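Local structure of GTP-binding protein (Thermus thermophilus, 2DBY) at residues M1-V7 / V71-I76; V42-E46 / L271-R276. The protein binds GDP and is probably an ATPase of the YchF/OLA1 subfamily that associates with the ribosome and its large subunit. One frame throughout, in Å; residues are numbered along the deposited sequence. Where two conformers were deposited one is given.

Interaction 1: M1-V7 / V71-I76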
HETATM    1  N   MSE A   1      -4.318   0.129 -10.450  1.00 31.06           N
HETATM    2  CA  MSE A   1      -2.870   0.223 -10.092  1.00 27.77           C
HETATM    3  C   MSE A   1      -2.660  -0.199  -8.639  1.00 28.39           C
HETATM    4  O   MSE A   1      -3.380   0.260  -7.732  1.00 21.00           O
HETATM    5  CB  MSE A   1      -2.367   1.668 -10.249  1.00 36.18           C
HETATM    6  CG  MSE A   1      -1.495   1.954 -11.472  1.00 37.26           C
HETATM    7 SE   MSE A   1      -0.666   3.719 -11.299  1.00 51.26          SE
HETATM    8  CE  MSE A   1      -2.309   4.761 -11.274  1.00 38.97           C
ATOM      9  N   LEU A   2      -1.674  -1.071  -8.419  1.00 21.63           N
ATOM     10  CA  LEU A   2      -1.337  -1.522  -7.068  1.00 22.26           C
ATOM     11  C   LEU A   2      -0.495  -0.365  -6.519  1.00 21.30           C
ATOM     12  O   LEU A   2       0.735  -0.460  -6.412  1.00 20.76           O
ATOM     13  CB  LEU A   2      -0.481  -2.788  -7.129  1.00 20.05           C
ATOM     14  CG  LEU A   2      -0.328  -3.432  -5.757  1.00 31.38           C
ATOM     15  CD1 LEU A   2      -1.711  -3.789  -5.205  1.00 31.04           C
ATOM     16  CD2 LEU A   2       0.551  -4.650  -5.870  1.00 31.71           C
ATOM     17  N   ALA A   3      -1.158   0.734  -6.177  1.00 16.03           N
ATOM     18  CA  ALA A   3      -0.449   1.907  -5.727  1.00 12.15           C
ATOM     19  C   ALA A   3      -1.281   2.717  -4.741  1.00 13.38           C
ATOM     20  O   ALA A   3      -2.500   2.537  -4.638  1.00 13.61           O
ATOM     21  CB  ALA A   3      -0.094   2.794  -6.935  1.00 15.06           C
ATOM     22  N   VAL A   4      -0.604   3.627  -4.054  1.00 11.00           N
ATOM     23  CA  VAL A   4      -1.246   4.501  -3.069  1.00 12.54           C
ATOM     24  C   VAL A   4      -1.331   5.890  -3.713  1.00 13.74           C
ATOM     25  O   VAL A   4      -0.318   6.439  -4.161  1.00 12.90           O
ATOM     26  CB  VAL A   4      -0.411   4.618  -1.789  1.00 11.72           C
ATOM     27  CG1 VAL A   4      -1.084   5.595  -0.796  1.00 12.82           C
ATOM     28  CG2 VAL A   4      -0.224   3.225  -1.164  1.00 12.73           C
ATOM     29  N   GLY A   5      -2.534   6.444  -3.760  1.00 10.05           N
ATOM     30  CA  GLY A   5      -2.713   7.768  -4.344  1.00  8.72           C
ATOM     31  C   GLY A   5      -2.616   8.817  -3.242  1.00 13.71           C
ATOM     32  O   GLY A   5      -3.365   8.746  -2.265  1.00 14.24           O
ATOM     33  N   ILE A   6      -1.687   9.767  -3.381  1.00 10.37           N
ATOM     34  CA  ILE A   6      -1.504  10.823  -2.392  1.00 11.91           C
ATOM     35  C   ILE A   6      -2.332  12.034  -2.777  1.00 14.41           C
ATOM     36  O   ILE A   6      -2.174  12.584  -3.881  1.00 11.49           O
ATOM     37  CB  ILE A   6      -0.011  11.247  -2.273  1.00 13.82           C
ATOM     38  CG1 ILE A   6       0.827  10.008  -1.911  1.00 14.84           C
ATOM     39  CG2 ILE A   6       0.134  12.359  -1.186  1.00 13.19           C
ATOM     40  CD1 ILE A   6       2.265  10.309  -1.565  1.00 18.09           C
ATOM     41  N   VAL A   7      -3.220  12.457  -1.870  1.00 11.25           N
ATOM     42  CA  VAL A   7      -4.069  13.603  -2.156  1.00 13.07           C
ATOM     43  C   VAL A   7      -3.865  14.695  -1.138  1.00 12.68           C
ATOM     44  O   VAL A   7      -3.360  14.449  -0.042  1.00 11.86           O
ATOM     45  CB  VAL A   7      -5.576  13.217  -2.185  1.00 19.48           C
ATOM     46  CG1 VAL A   7      -5.789  12.044  -3.116  1.00 14.61           C
ATOM     47  CG2 VAL A   7      -6.063  12.889  -0.823  1.00 18.13           C
ATOM     48  N   VAL A  71       7.174   0.266  -2.929  1.00 12.84           N
ATOM     49  CA  VAL A  71       5.755   0.613  -2.853  1.00 14.08           C
ATOM     50  C   VAL A  71       5.552   1.808  -3.785  1.00 12.13           C
ATOM     51  O   VAL A  71       6.286   2.797  -3.697  1.00 13.10           O
ATOM     52  CB  VAL A  71       5.341   1.026  -1.429  1.00 14.72           C
ATOM     53  CG1 VAL A  71       3.839   1.416  -1.417  1.00 15.73           C
ATOM     54  CG2 VAL A  71       5.594  -0.109  -0.467  1.00 20.06           C
ATOM     55  N   GLU A  72       4.556   1.710  -4.660  1.00 10.65           N
ATOM     56  CA  GLU A  72       4.274   2.766  -5.640  1.00 11.89           C
ATOM     57  C   GLU A  72       3.281   3.812  -5.116  1.00 11.95           C
ATOM     58  O   GLU A  72       2.275   3.462  -4.513  1.00 12.39           O
ATOM     59  CB  GLU A  72       3.721   2.110  -6.906  1.00 13.36           C
ATOM     60  CG  GLU A  72       3.435   3.054  -8.069  1.00 14.11           C
ATOM     61  CD  GLU A  72       3.103   2.286  -9.336  1.00 24.52           C
ATOM     62  OE1 GLU A  72       4.014   1.679  -9.921  1.00 31.33           O
ATOM     63  OE2 GLU A  72       1.934   2.278  -9.741  1.00 26.83           O
ATOM     64  N   PHE A  73       3.586   5.087  -5.373  1.00 10.46           N
ATOM     65  CA  PHE A  73       2.763   6.206  -4.932  1.00 13.27           C
ATOM     66  C   PHE A  73       2.442   7.075  -6.136  1.00 16.26           C
ATOM     67  O   PHE A  73       3.310   7.279  -6.995  1.00 18.35           O
ATOM     68  CB  PHE A  73       3.520   7.053  -3.901  1.00 13.65           C
ATOM     69  CG  PHE A  73       3.628   6.404  -2.552  1.00 13.92           C
ATOM     70  CD1 PHE A  73       4.740   5.625  -2.221  1.00 15.06           C
ATOM     71  CD2 PHE A  73       2.596   6.534  -1.627  1.00 11.39           C
ATOM     72  CE1 PHE A  73       4.815   4.981  -0.979  1.00 13.15           C
ATOM     73  CE2 PHE A  73       2.658   5.898  -0.385  1.00  9.79           C
ATOM     74  CZ  PHE A  73       3.765   5.119  -0.058  1.00 11.80           C
ATOM     75  N   VAL A  74       1.217   7.591  -6.185  1.00 11.94           N
ATOM     76  CA  VAL A  74       0.801   8.446  -7.285  1.00 13.51           C
ATOM     77  C   VAL A  74       0.401   9.818  -6.754  1.00 15.06           C
ATOM     78  O   VAL A  74      -0.335   9.904  -5.759  1.00 13.06           O
ATOM     79  CB  VAL A  74      -0.415   7.835  -7.987  1.00 13.24           C
ATOM     80  CG1 VAL A  74      -0.853   8.726  -9.160  1.00 17.50           C
ATOM     81  CG2 VAL A  74      -0.091   6.430  -8.442  1.00 17.22           C
ATOM     82  N   ASP A  75       0.883  10.890  -7.384  1.00 12.56           N
ATOM     83  CA  ASP A  75       0.498  12.225  -6.958  1.00 15.72           C
ATOM     84  C   ASP A  75      -0.831  12.419  -7.663  1.00 18.48           C
ATOM     85  O   ASP A  75      -0.848  12.632  -8.885  1.00 16.09           O
ATOM     86  CB  ASP A  75       1.480  13.291  -7.467  1.00 15.38           C
ATOM     87  CG  ASP A  75       1.102  14.707  -7.019  1.00 31.05           C
ATOM     88  OD1 ASP A  75       0.019  14.888  -6.418  1.00 26.16           O
ATOM     89  OD2 ASP A  75       1.895  15.647  -7.268  1.00 25.84           O
ATOM     90  N   ILE A  76      -1.923  12.370  -6.894  1.00 15.22           N
ATOM     91  CA  ILE A  76      -3.253  12.490  -7.479  1.00 19.18           C
ATOM     92  C   ILE A  76      -3.490  13.920  -7.838  1.00 22.18           C
ATOM     93  O   ILE A  76      -3.484  14.817  -6.989  1.00 30.62           O
ATOM     94  CB  ILE A  76      -4.352  12.029  -6.531  1.00 17.32           C
ATOM     95  CG1 ILE A  76      -4.228  10.516  -6.270  1.00 18.76           C
ATOM     96  CG2 ILE A  76      -5.728  12.378  -7.143  1.00 22.82           C
ATOM     97  CD1 ILE A  76      -4.550   9.628  -7.453  1.00 17.77           C
TER
HETATM   98  O   HOH W   1       2.998  -0.691  -4.851  1.00 22.87           O
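Strand 3-7 and the 71-75 part of strand 66-75 run parallel, their axes 4.5 Å apart at the closest and twisted by 31°. A ladder of backbone hydrogen bonds joins them: Val4 N to Glu72 O at 2.9 Å, Val74 N to Val4 O at 2.8 Å, Ile6 N to Val74 O at 2.7 Å, and Ile76 N to Ile6 O at 3.0 Å. Val4 and Ile6 thus bond on both sides of Phe73 and Asp75, as parallel strands do. Near the N-terminus, Leu2 centres an inverse gamma turn, and a water accepts from Glu72 N and donates to Leu2 O, joining the two backbones at this end.

One face of the sheet carries Val4, Ile6, Phe73 and Asp75. The branched side chains, suited to extended backbone, border the phenyl ring, with Val4 CB and Ile6 CD1 lying 3.6 and 3.8 Å from Phe73 CD2; Ile6 goes on to meet helix 14-25. The other face carries Ala3, Glu72 and Val74. Glu72 OE2 lies 3.5 Å from Ala3 CB and 3.4 Å from SE of Met1, a selenomethionine. Ala3 CB also packs 3.9 Å from Val74 CG2, while at Gly5 a beta carbon would collide with Ile76 CG1, which lies 3.7 Å from Gly5 CA. Val7 CG1 packs 3.7 Å from Ile76 CB, and helix 91-98 covers both residues.

Asp75 OD1 forms a salt bridge to Lys14, a GDP-binding residue. Parallel central strands, one leading into the P-loop, the other bringing an aspartate beside its lysine, characterise P-loop GTPases; Asp75 probably corresponds to the Walker B aspartate opening the DxxG (G3) motif.

Interaction 2: V42-E46 / L271-R276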
ATOM      1  N   VAL A  42       8.130   5.129  -7.119  1.00 12.30           N
ATOM      2  CA  VAL A  42       8.122   4.140  -6.048  1.00 12.20           C
ATOM      3  C   VAL A  42       9.126   4.486  -4.970  1.00 13.37           C
ATOM      4  O   VAL A  42      10.060   5.272  -5.189  1.00 15.03           O
ATOM      5  CB  VAL A  42       8.449   2.726  -6.567  1.00 15.34           C
ATOM      6  CG1 VAL A  42       7.470   2.314  -7.653  1.00 16.68           C
ATOM      7  CG2 VAL A  42       9.859   2.683  -7.095  1.00 18.26           C
ATOM      8  N   VAL A  43       8.922   3.907  -3.790  1.00 11.76           N
ATOM      9  CA  VAL A  43       9.833   4.105  -2.675  1.00 11.31           C
ATOM     10  C   VAL A  43      10.407   2.729  -2.356  1.00 12.98           C
ATOM     11  O   VAL A  43       9.663   1.833  -1.995  1.00 11.89           O
ATOM     12  CB  VAL A  43       9.099   4.626  -1.403  1.00 11.82           C
ATOM     13  CG1 VAL A  43      10.108   4.737  -0.241  1.00 13.48           C
ATOM     14  CG2 VAL A  43       8.453   5.988  -1.672  1.00 15.87           C
ATOM     15  N   PRO A  44      11.725   2.533  -2.538  1.00 14.65           N
ATOM     16  CA  PRO A  44      12.339   1.233  -2.242  1.00 13.87           C
ATOM     17  C   PRO A  44      12.092   0.940  -0.744  1.00 17.17           C
ATOM     18  O   PRO A  44      12.316   1.815   0.109  1.00 17.50           O
ATOM     19  CB  PRO A  44      13.821   1.475  -2.535  1.00 14.79           C
ATOM     20  CG  PRO A  44      13.799   2.541  -3.613  1.00 16.44           C
ATOM     21  CD  PRO A  44      12.714   3.482  -3.083  1.00 16.08           C
ATOM     22  N   LEU A  45      11.658  -0.279  -0.433  1.00 13.30           N
ATOM     23  CA  LEU A  45      11.346  -0.687   0.938  1.00 14.35           C
ATOM     24  C   LEU A  45      12.595  -1.286   1.562  1.00 19.36           C
ATOM     25  O   LEU A  45      13.130  -2.274   1.070  1.00 18.41           O
ATOM     26  CB  LEU A  45      10.248  -1.751   0.932  1.00 21.02           C
ATOM     27  CG  LEU A  45       8.864  -1.505   1.530  1.00 31.35           C
ATOM     28  CD1 LEU A  45       8.180  -2.865   1.680  1.00 23.44           C
ATOM     29  CD2 LEU A  45       8.959  -0.791   2.882  1.00 23.64           C
ATOM     30  N   GLU A  46      13.068  -0.679   2.639  1.00 15.54           N
ATOM     31  CA  GLU A  46      14.259  -1.192   3.295  1.00 15.80           C
ATOM     32  C   GLU A  46      13.846  -2.451   4.033  1.00 16.39           C
ATOM     33  O   GLU A  46      12.757  -2.518   4.611  1.00 17.88           O
ATOM     34  CB  GLU A  46      14.821  -0.126   4.252  1.00 18.51           C
ATOM     35  CG  GLU A  46      15.535   0.961   3.466  1.00 27.82           C
ATOM     36  CD  GLU A  46      15.879   2.198   4.272  1.00 34.35           C
ATOM     37  OE1 GLU A  46      16.106   2.078   5.489  1.00 36.73           O
ATOM     38  OE2 GLU A  46      15.937   3.292   3.666  1.00 33.86           O
ATOM     39  N   LEU A 271       9.464   8.627   4.962  1.00 14.89           N
ATOM     40  CA  LEU A 271       9.141   7.954   3.719  1.00 14.37           C
ATOM     41  C   LEU A 271       9.083   6.465   3.938  1.00 12.82           C
ATOM     42  O   LEU A 271       8.221   5.806   3.358  1.00 12.94           O
ATOM     43  CB  LEU A 271      10.152   8.258   2.616  1.00 17.87           C
ATOM     44  CG  LEU A 271      10.139   9.626   1.946  1.00 25.39           C
ATOM     45  CD1 LEU A 271      10.986   9.478   0.662  1.00 24.69           C
ATOM     46  CD2 LEU A 271       8.749  10.093   1.615  1.00 24.45           C
ATOM     47  N   GLN A 272       9.978   5.917   4.767  1.00 13.72           N
ATOM     48  CA  GLN A 272       9.914   4.477   5.004  1.00 12.20           C
ATOM     49  C   GLN A 272       8.642   4.132   5.779  1.00 10.95           C
ATOM     50  O   GLN A 272       7.983   3.133   5.504  1.00 11.03           O
ATOM     51  CB  GLN A 272      11.161   3.977   5.770  1.00 14.85           C
ATOM     52  CG  GLN A 272      12.385   3.869   4.877  1.00 14.42           C
ATOM     53  CD  GLN A 272      12.172   2.892   3.712  1.00 14.62           C
ATOM     54  OE1 GLN A 272      11.917   1.704   3.917  1.00 18.91           O
ATOM     55  NE2 GLN A 272      12.273   3.401   2.494  1.00 14.52           N
ATOM     56  N   ARG A 273       8.316   4.941   6.784  1.00 11.19           N
ATOM     57  CA  ARG A 273       7.102   4.698   7.557  1.00 12.16           C
ATOM     58  C   ARG A 273       5.887   4.743   6.645  1.00 12.56           C
ATOM     59  O   ARG A 273       4.963   3.941   6.800  1.00 12.78           O
ATOM     60  CB  ARG A 273       6.926   5.753   8.650  1.00 16.42           C
ATOM     61  CG  ARG A 273       7.882   5.664   9.827  1.00 25.41           C
ATOM     62  CD  ARG A 273       7.820   6.988  10.606  1.00 36.76           C
ATOM     63  NE  ARG A 273       8.261   6.873  11.991  1.00 46.31           N
ATOM     64  CZ  ARG A 273       7.567   6.270  12.955  1.00 48.96           C
ATOM     65  NH1 ARG A 273       6.387   5.716  12.687  1.00 53.77           N
ATOM     66  NH2 ARG A 273       8.044   6.234  14.192  1.00 46.10           N
ATOM     67  N   LEU A 274       5.874   5.704   5.715  1.00 13.19           N
ATOM     68  CA  LEU A 274       4.751   5.834   4.777  1.00 14.10           C
ATOM     69  C   LEU A 274       4.707   4.626   3.839  1.00 11.26           C
ATOM     70  O   LEU A 274       3.652   4.098   3.531  1.00 11.72           O
ATOM     71  CB  LEU A 274       4.884   7.130   3.958  1.00 13.34           C
ATOM     72  CG  LEU A 274       3.775   7.394   2.936  1.00 16.44           C
ATOM     73  CD1 LEU A 274       2.408   7.495   3.617  1.00 19.92           C
ATOM     74  CD2 LEU A 274       4.111   8.710   2.211  1.00 22.98           C
ATOM     75  N   ALA A 275       5.875   4.189   3.378  1.00 11.86           N
ATOM     76  CA  ALA A 275       5.925   3.031   2.501  1.00 10.06           C
ATOM     77  C   ALA A 275       5.366   1.792   3.219  1.00  8.59           C
ATOM     78  O   ALA A 275       4.609   1.006   2.639  1.00 11.51           O
ATOM     79  CB  ALA A 275       7.396   2.787   2.032  1.00 13.93           C
ATOM     80  N   ARG A 276       5.735   1.625   4.488  0.50 11.11           N
ATOM     81  CA  ARG A 276       5.261   0.484   5.269  0.50 11.59           C
ATOM     82  C   ARG A 276       3.756   0.589   5.525  0.50 15.28           C
ATOM     83  O   ARG A 276       3.053  -0.423   5.570  0.50 17.51           O
ATOM     84  CB  ARG A 276       6.022   0.384   6.600  0.50 15.89           C
ATOM     85  CG  ARG A 276       7.467  -0.131   6.462  0.50 15.94           C
ATOM     86  CD  ARG A 276       8.061  -0.576   7.815  0.50 22.03           C
ATOM     87  NE  ARG A 276       8.039   0.488   8.817  0.50 21.11           N
ATOM     88  CZ  ARG A 276       7.114   0.612   9.763  0.50 24.54           C
ATOM     89  NH1 ARG A 276       6.128  -0.273   9.853  0.50 24.89           N
ATOM     90  NH2 ARG A 276       7.156   1.634  10.606  0.50 14.47           N
TER
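Gln272 reaches from helix 270-281 across to the backbone from Pro44 to Glu46, its carboxamide lying alongside. Both ends of the amide are used: Gln272 NE2 donates to Pro44 O at 2.9 Å, and Gln272 OE1 accepts from Glu46 N, also at 2.9 Å. Glutamine suits this place because its one planar group supplies a donor and an acceptor, pairing with the backbone on the two sides of Leu45 much as a neighbouring strand would.

Next to these hydrogen bonds the contact is apolar. Val43 points at the helix and sets CG1 4.0 Å from Ala275 CB; the same methyl carbon of Ala275 is 4.0 Å from Leu45 CD2. A small residue on the helix face lets both branched side chains come close to it. Leu45 CD2 also rests 3.9 Å from Arg276 CG, on the aliphatic part of an arginine whose guanidinium pairs with Glu268. Glu46, at the exposed margin, turns its carboxylate to Arg258.

The axes of segments 42-44 and 271-276 cross steeply, at -108°, and approach to 8.9 Å. The helix also faces strand 66-75, whose Phe73 touches both Val43 and Leu274, so helix 270-281 packs on the Phe73 face of the central sheet. Helix 14-25 lies next to it, touched by both Leu271 and Val43.

In the fold
Strand 66-75 connects the two contacts: it pairs in parallel with strand 3-7 in interaction 1 and antiparallel with strand 40-44, the strand of interaction 2. Their centres are 12 Å apart, and they touch directly, with Val71 O 2.9 Å from Val43 N in a probable hydrogen bond and Phe73 CZ 3.7 Å from Leu274 O. Along the chain the segments alternate, 1-7, 42-46, 71-76, then 271-276. The first three lie within the first 76 residues; the fourth follows almost 200 residues later. Helix 270-281 thus packs on the same sheet face as helix 14-25, the helix that follows the P-loop and carries GDP-binding residues.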